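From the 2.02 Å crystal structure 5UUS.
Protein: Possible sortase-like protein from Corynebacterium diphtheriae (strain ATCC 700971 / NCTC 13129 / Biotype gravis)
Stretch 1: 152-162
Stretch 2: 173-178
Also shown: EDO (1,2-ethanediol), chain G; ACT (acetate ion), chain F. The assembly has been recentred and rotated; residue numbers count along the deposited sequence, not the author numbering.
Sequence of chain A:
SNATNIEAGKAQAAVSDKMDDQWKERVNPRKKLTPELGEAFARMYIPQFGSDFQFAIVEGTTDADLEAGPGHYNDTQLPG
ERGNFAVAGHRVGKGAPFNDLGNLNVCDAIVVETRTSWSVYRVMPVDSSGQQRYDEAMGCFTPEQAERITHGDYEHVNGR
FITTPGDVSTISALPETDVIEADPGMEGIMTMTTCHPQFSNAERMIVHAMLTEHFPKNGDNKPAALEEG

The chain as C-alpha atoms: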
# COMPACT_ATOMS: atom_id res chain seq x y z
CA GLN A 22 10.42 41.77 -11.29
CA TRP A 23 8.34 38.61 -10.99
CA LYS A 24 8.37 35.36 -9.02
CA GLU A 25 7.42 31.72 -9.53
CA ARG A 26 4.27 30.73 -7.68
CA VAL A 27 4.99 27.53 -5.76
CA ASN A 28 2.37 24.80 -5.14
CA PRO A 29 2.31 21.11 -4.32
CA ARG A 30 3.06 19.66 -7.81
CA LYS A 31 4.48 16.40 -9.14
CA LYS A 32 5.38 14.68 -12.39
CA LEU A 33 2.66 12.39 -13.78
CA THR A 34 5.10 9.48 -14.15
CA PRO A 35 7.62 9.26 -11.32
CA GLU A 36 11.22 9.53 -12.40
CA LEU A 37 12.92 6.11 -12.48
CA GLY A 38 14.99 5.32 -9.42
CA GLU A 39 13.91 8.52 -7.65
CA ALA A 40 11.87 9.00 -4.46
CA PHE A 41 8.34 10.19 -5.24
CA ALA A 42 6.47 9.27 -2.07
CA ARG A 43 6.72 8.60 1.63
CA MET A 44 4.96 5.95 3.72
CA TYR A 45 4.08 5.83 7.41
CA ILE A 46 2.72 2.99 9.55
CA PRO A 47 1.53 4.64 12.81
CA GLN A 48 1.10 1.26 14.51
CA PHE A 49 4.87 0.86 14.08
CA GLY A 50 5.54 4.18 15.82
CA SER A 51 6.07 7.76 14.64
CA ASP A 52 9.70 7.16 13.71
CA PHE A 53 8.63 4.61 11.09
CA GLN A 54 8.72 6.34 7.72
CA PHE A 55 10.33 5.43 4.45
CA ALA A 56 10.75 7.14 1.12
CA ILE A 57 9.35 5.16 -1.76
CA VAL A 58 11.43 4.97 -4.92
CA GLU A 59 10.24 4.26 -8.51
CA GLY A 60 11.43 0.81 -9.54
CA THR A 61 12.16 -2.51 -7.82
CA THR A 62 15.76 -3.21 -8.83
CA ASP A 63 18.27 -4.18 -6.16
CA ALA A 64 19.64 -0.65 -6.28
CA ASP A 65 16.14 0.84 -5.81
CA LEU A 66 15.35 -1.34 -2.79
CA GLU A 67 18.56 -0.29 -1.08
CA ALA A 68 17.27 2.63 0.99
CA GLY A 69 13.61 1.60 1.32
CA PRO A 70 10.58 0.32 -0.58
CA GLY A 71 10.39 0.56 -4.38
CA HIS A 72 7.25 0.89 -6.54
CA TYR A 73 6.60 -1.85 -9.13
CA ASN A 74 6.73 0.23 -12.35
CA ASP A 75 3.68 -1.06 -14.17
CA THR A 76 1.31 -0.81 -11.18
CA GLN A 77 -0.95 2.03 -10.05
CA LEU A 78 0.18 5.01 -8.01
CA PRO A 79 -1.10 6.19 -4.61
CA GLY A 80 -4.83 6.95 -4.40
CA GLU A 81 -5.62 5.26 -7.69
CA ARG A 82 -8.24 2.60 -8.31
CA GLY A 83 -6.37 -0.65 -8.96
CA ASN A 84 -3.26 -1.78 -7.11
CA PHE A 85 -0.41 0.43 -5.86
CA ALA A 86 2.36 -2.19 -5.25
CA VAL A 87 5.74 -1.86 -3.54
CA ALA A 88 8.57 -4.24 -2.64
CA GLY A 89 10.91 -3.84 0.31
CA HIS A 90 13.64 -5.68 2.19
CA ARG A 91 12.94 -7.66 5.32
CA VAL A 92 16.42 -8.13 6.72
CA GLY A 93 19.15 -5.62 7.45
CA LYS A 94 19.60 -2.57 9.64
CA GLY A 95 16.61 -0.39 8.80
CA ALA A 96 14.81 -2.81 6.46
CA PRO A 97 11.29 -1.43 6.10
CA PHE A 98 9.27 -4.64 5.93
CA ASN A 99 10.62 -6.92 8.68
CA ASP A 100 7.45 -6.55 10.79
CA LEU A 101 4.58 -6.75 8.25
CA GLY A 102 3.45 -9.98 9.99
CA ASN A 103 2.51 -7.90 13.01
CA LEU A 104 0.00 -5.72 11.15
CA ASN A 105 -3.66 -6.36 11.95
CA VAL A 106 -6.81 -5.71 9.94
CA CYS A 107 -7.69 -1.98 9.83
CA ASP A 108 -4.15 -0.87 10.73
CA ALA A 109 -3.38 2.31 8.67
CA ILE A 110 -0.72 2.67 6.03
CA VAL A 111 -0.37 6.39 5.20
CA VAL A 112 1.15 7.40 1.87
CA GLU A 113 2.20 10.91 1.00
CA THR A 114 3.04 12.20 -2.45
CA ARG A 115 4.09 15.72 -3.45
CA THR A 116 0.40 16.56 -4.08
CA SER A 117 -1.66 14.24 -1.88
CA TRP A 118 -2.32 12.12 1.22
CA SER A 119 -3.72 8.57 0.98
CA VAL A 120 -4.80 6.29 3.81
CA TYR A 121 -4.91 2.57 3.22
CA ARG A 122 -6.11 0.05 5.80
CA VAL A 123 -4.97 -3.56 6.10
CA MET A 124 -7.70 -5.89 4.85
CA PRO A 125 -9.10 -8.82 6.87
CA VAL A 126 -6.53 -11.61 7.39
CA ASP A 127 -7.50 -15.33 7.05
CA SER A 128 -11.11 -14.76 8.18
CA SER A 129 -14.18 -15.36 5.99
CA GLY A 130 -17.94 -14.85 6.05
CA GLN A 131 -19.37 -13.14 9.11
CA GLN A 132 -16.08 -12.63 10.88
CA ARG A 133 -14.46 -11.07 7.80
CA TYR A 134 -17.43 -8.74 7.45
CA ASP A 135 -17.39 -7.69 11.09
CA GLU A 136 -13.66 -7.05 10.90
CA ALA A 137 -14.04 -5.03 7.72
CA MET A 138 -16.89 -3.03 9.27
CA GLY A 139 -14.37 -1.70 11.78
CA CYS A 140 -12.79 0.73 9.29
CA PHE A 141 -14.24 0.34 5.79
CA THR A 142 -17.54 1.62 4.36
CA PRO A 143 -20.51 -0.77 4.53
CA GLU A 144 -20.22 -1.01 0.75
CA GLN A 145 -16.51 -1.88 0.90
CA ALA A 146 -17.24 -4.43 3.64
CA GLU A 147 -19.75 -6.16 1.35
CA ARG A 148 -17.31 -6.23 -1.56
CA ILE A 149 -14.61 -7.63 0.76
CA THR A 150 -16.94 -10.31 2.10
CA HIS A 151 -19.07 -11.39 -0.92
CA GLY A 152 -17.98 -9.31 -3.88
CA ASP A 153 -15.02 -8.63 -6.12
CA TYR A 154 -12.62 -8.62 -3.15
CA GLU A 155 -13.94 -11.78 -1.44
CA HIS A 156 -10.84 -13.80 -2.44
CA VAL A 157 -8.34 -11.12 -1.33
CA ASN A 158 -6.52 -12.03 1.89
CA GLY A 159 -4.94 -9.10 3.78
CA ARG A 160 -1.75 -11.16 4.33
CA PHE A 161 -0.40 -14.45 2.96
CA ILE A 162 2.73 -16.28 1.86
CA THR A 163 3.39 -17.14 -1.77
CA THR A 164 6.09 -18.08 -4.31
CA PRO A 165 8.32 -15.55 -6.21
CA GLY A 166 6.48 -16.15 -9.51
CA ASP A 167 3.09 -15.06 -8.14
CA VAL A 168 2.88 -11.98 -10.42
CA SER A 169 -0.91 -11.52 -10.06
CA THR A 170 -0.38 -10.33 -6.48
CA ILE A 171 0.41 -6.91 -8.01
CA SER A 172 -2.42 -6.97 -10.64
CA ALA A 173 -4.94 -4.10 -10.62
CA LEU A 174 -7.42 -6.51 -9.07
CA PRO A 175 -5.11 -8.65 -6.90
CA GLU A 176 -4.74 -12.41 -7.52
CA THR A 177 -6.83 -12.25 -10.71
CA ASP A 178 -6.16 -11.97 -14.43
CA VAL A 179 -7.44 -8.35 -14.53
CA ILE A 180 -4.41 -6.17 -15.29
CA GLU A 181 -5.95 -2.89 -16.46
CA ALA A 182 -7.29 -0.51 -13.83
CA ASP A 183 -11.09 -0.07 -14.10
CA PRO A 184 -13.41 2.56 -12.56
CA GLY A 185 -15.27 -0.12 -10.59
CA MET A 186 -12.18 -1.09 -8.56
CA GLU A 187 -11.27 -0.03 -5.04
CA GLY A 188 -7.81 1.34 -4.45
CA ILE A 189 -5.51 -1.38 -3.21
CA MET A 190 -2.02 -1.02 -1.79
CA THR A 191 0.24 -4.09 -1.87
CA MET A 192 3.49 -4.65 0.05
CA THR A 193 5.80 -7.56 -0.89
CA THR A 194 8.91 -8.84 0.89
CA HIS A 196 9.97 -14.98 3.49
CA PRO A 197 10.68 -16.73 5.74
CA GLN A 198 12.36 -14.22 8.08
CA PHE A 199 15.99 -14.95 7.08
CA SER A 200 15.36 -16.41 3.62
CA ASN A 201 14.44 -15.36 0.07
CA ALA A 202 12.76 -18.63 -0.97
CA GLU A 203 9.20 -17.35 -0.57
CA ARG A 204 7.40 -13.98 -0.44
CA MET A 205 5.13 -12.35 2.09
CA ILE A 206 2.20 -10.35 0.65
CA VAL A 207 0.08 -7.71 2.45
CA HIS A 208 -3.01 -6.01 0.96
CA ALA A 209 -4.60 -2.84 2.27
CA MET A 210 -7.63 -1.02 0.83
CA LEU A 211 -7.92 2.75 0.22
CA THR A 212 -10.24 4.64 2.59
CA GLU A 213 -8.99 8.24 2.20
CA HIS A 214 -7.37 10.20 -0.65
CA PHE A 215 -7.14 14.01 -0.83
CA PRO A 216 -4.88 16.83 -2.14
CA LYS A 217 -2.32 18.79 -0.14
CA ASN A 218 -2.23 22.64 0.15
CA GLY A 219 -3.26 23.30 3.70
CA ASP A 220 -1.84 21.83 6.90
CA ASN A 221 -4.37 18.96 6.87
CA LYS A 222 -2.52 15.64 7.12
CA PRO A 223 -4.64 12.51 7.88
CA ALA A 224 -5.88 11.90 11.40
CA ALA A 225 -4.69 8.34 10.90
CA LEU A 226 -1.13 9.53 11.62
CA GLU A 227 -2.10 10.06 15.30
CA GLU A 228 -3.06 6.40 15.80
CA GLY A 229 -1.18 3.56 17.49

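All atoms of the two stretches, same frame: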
# COMPACT_ATOMS: atom_id res chain seq x y z
N GLY A 152 -18.08 -9.93 -2.57
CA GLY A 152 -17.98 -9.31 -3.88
C GLY A 152 -16.65 -9.51 -4.55
O GLY A 152 -16.01 -10.57 -4.41
N ASP A 153 -16.22 -8.50 -5.31
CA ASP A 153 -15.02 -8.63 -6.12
C ASP A 153 -13.74 -8.85 -5.30
O ASP A 153 -12.72 -9.27 -5.83
CB ASP A 153 -14.87 -7.40 -7.00
CG ASP A 153 -16.03 -7.26 -7.98
OD1 ASP A 153 -16.64 -8.28 -8.35
OD2 ASP A 153 -16.33 -6.13 -8.38
N TYR A 154 -13.79 -8.52 -4.02
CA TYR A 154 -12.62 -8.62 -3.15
C TYR A 154 -12.75 -9.77 -2.14
O TYR A 154 -11.99 -9.87 -1.18
CB TYR A 154 -12.42 -7.24 -2.47
CG TYR A 154 -11.96 -6.21 -3.49
CD1 TYR A 154 -12.88 -5.52 -4.27
CD2 TYR A 154 -10.60 -6.00 -3.74
CE1 TYR A 154 -12.47 -4.60 -5.24
CE2 TYR A 154 -10.18 -5.07 -4.72
CZ TYR A 154 -11.13 -4.39 -5.46
OH TYR A 154 -10.73 -3.50 -6.43
N GLU A 155 -13.72 -10.66 -2.37
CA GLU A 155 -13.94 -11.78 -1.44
C GLU A 155 -12.69 -12.67 -1.32
O GLU A 155 -12.33 -13.10 -0.22
CB GLU A 155 -15.15 -12.60 -1.89
CG GLU A 155 -15.23 -13.96 -1.17
CD GLU A 155 -16.54 -14.70 -1.46
OE1 GLU A 155 -17.35 -14.20 -2.28
OE2 GLU A 155 -16.74 -15.77 -0.84
N HIS A 156 -12.01 -12.92 -2.43
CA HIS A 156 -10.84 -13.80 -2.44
C HIS A 156 -9.54 -13.13 -1.93
O HIS A 156 -8.51 -13.78 -1.85
CB HIS A 156 -10.61 -14.31 -3.87
CG HIS A 156 -10.16 -13.24 -4.81
ND1 HIS A 156 -11.02 -12.30 -5.34
CD2 HIS A 156 -8.93 -12.92 -5.28
CE1 HIS A 156 -10.34 -11.47 -6.12
NE2 HIS A 156 -9.07 -11.82 -6.08
N VAL A 157 -9.58 -11.85 -1.61
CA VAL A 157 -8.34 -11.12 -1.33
C VAL A 157 -8.01 -11.13 0.15
O VAL A 157 -8.67 -10.47 0.94
CB VAL A 157 -8.40 -9.66 -1.83
CG1 VAL A 157 -7.06 -8.95 -1.55
CG2 VAL A 157 -8.76 -9.61 -3.33
N ASN A 158 -6.99 -11.91 0.52
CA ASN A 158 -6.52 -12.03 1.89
C ASN A 158 -5.60 -10.85 2.23
O ASN A 158 -4.74 -10.50 1.44
CB ASN A 158 -5.76 -13.37 2.06
CG ASN A 158 -5.62 -13.81 3.50
OD1 ASN A 158 -5.83 -13.04 4.43
ND2 ASN A 158 -5.23 -15.09 3.69
N GLY A 159 -5.79 -10.22 3.39
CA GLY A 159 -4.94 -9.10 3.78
C GLY A 159 -3.46 -9.46 3.95
O GLY A 159 -2.61 -8.59 3.84
N ARG A 160 -3.15 -10.72 4.25
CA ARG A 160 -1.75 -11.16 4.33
C ARG A 160 -1.63 -12.65 4.05
O ARG A 160 -2.43 -13.45 4.52
CB ARG A 160 -1.13 -10.84 5.70
CG ARG A 160 0.39 -11.20 5.83
CD ARG A 160 0.99 -10.71 7.17
NE ARG A 160 0.14 -11.13 8.28
CZ ARG A 160 -0.34 -10.32 9.22
NH1 ARG A 160 0.01 -9.04 9.21
NH2 ARG A 160 -1.14 -10.78 10.18
N PHE A 161 -0.63 -13.03 3.26
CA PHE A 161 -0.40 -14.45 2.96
C PHE A 161 1.01 -14.64 2.43
O PHE A 161 1.71 -13.66 2.14
CB PHE A 161 -1.44 -15.01 1.96
CG PHE A 161 -1.45 -14.33 0.61
CD1 PHE A 161 -2.15 -13.14 0.41
CD2 PHE A 161 -0.79 -14.90 -0.48
CE1 PHE A 161 -2.16 -12.52 -0.85
CE2 PHE A 161 -0.79 -14.28 -1.73
CZ PHE A 161 -1.51 -13.08 -1.92
N ILE A 162 1.41 -15.90 2.35
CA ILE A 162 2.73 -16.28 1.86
C ILE A 162 2.58 -16.92 0.49
O ILE A 162 1.62 -17.65 0.25
CB ILE A 162 3.43 -17.28 2.82
CG1 ILE A 162 3.56 -16.66 4.21
CG2 ILE A 162 4.82 -17.68 2.27
CD1 ILE A 162 4.39 -15.38 4.26
N ALA A 173 -4.02 -5.18 -11.00
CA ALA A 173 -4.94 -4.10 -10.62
C ALA A 173 -6.02 -4.61 -9.67
O ALA A 173 -6.33 -3.99 -8.66
CB ALA A 173 -5.56 -3.49 -11.86
N LEU A 174 -6.57 -5.77 -9.99
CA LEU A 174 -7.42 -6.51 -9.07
C LEU A 174 -6.59 -7.70 -8.60
O LEU A 174 -6.34 -8.63 -9.38
CB LEU A 174 -8.71 -6.95 -9.76
CG LEU A 174 -9.66 -7.80 -8.91
CD1 LEU A 174 -10.15 -6.97 -7.72
CD2 LEU A 174 -10.84 -8.31 -9.74
N PRO A 175 -6.15 -7.68 -7.32
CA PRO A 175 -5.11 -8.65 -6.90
C PRO A 175 -5.53 -10.12 -7.01
O PRO A 175 -6.71 -10.44 -6.84
CB PRO A 175 -4.82 -8.28 -5.44
CG PRO A 175 -5.82 -7.24 -5.04
CD PRO A 175 -6.45 -6.68 -6.29
N GLU A 176 -4.55 -10.96 -7.34
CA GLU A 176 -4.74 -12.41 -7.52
C GLU A 176 -5.84 -12.77 -8.51
O GLU A 176 -6.60 -13.73 -8.31
CB GLU A 176 -5.01 -13.07 -6.17
CG GLU A 176 -3.78 -12.98 -5.25
CD GLU A 176 -3.85 -11.79 -4.32
OE1 GLU A 176 -4.93 -11.56 -3.70
OE2 GLU A 176 -2.83 -11.07 -4.20
N THR A 177 -5.95 -11.97 -9.57
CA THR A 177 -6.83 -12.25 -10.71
C THR A 177 -6.07 -11.98 -11.99
O THR A 177 -4.97 -11.47 -11.96
CB THR A 177 -8.09 -11.34 -10.74
OG1 THR A 177 -7.72 -10.01 -11.17
CG2 THR A 177 -8.74 -11.29 -9.37
N ASP A 178 -6.73 -12.25 -13.11
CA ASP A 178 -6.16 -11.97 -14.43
C ASP A 178 -6.56 -10.58 -14.98
O ASP A 178 -6.42 -10.31 -16.18
CB ASP A 178 -6.60 -13.06 -15.42
CG ASP A 178 -8.13 -13.14 -15.58
OD1 ASP A 178 -8.88 -12.54 -14.78
OD2 ASP A 178 -8.61 -13.84 -16.52
C1 EDO G . -19.60 -5.88 -7.95
O1 EDO G . -20.41 -7.07 -7.99
C2 EDO G . -19.34 -5.43 -6.50
O2 EDO G . -18.21 -6.11 -5.92
C ACT F . -5.15 -18.10 0.98
O ACT F . -3.97 -18.51 1.12
OXT ACT F . -5.33 -16.92 1.36
CH3 ACT F . -6.25 -18.95 0.39
O HOH W 1 -8.39 -3.15 -6.99
O HOH W 2 -5.64 -13.38 -1.88

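Two segments, mostly loop and turn, meet here, burying about 380 Å² in all, and the contact combines one direct hydrogen bond, a small apolar cluster and two waters. On one side, overlapping type I turns, Gly 152 to Glu 155 and Tyr 154 to Val 157, fold the chain before it enters the strand at Arg 160. On the other, a type II turn runs from Leu 174 to Thr 177.

The direct polar link comes from His 156. Its CA-to-CB bond points toward the second stretch, and chi1 near +69° (p) with chi2 near -77° sets the imidazole so that NE2 donates to Pro 175 O at 2.8 Å, with an N-H...O angle of 160°. The acceptor lies at the ring edge, near its plane, where an imidazole N-H is directed. Histidine suits this exposed position because it is long enough to reach a backbone carbonyl and still offers carbon surface: its CD2 lies 4.0 Å from Glu 176 CB. Thr 177 CG2 is a close neighbour of His 156 NE2, at 3.3 Å.

The carbonyl of Pro 175 belongs to the middle of the turn and is not used by the turn's own closing bond, the weak one from Thr 177 N to Leu 174 O (3.4 Å). Thr 177, in the p rotamer, reinforces that closure: its OG1 donates to Leu 174 O at 2.6 Å.

Deeper in, Tyr 154 (m, chi2 85°) starts sideways but brings its ring nearer the second stretch. Leu 174, t then p, likewise starts sideways but brings its end nearer and lays CD1 over one ring face, 3.9 Å from the centroid, in a CH-pi contact; CD1 to Tyr 154 CE2 is 3.6 Å. Val 157 CG1 packs 4.1 Å from Pro 175 CG, two compact side chains filling a buried site. Tyr 154 OH lies only 2.4 Å, unusually close, from water 1, which also lies 2.8 Å from Ala 173 O; the hydroxyl is also hydrogen-bonded elsewhere in the structure.

The CA-to-CB bond of Glu 176 points toward the first stretch, but chi1 is m and chi2, at 95°, lies between wells, so the side chain bends rather than extending fully. Its carboxylate spans two settings. OE1 accepts from water 2 at 2.7 Å, and that water also donates to His 156 O (2.9 Å) and accepts from Asn 158 N (3.1 Å). OE2 lies 3.3 Å from Phe 161 CZ, at the edge of the ring, where the slightly positive C-H rim can favour an anionic oxygen.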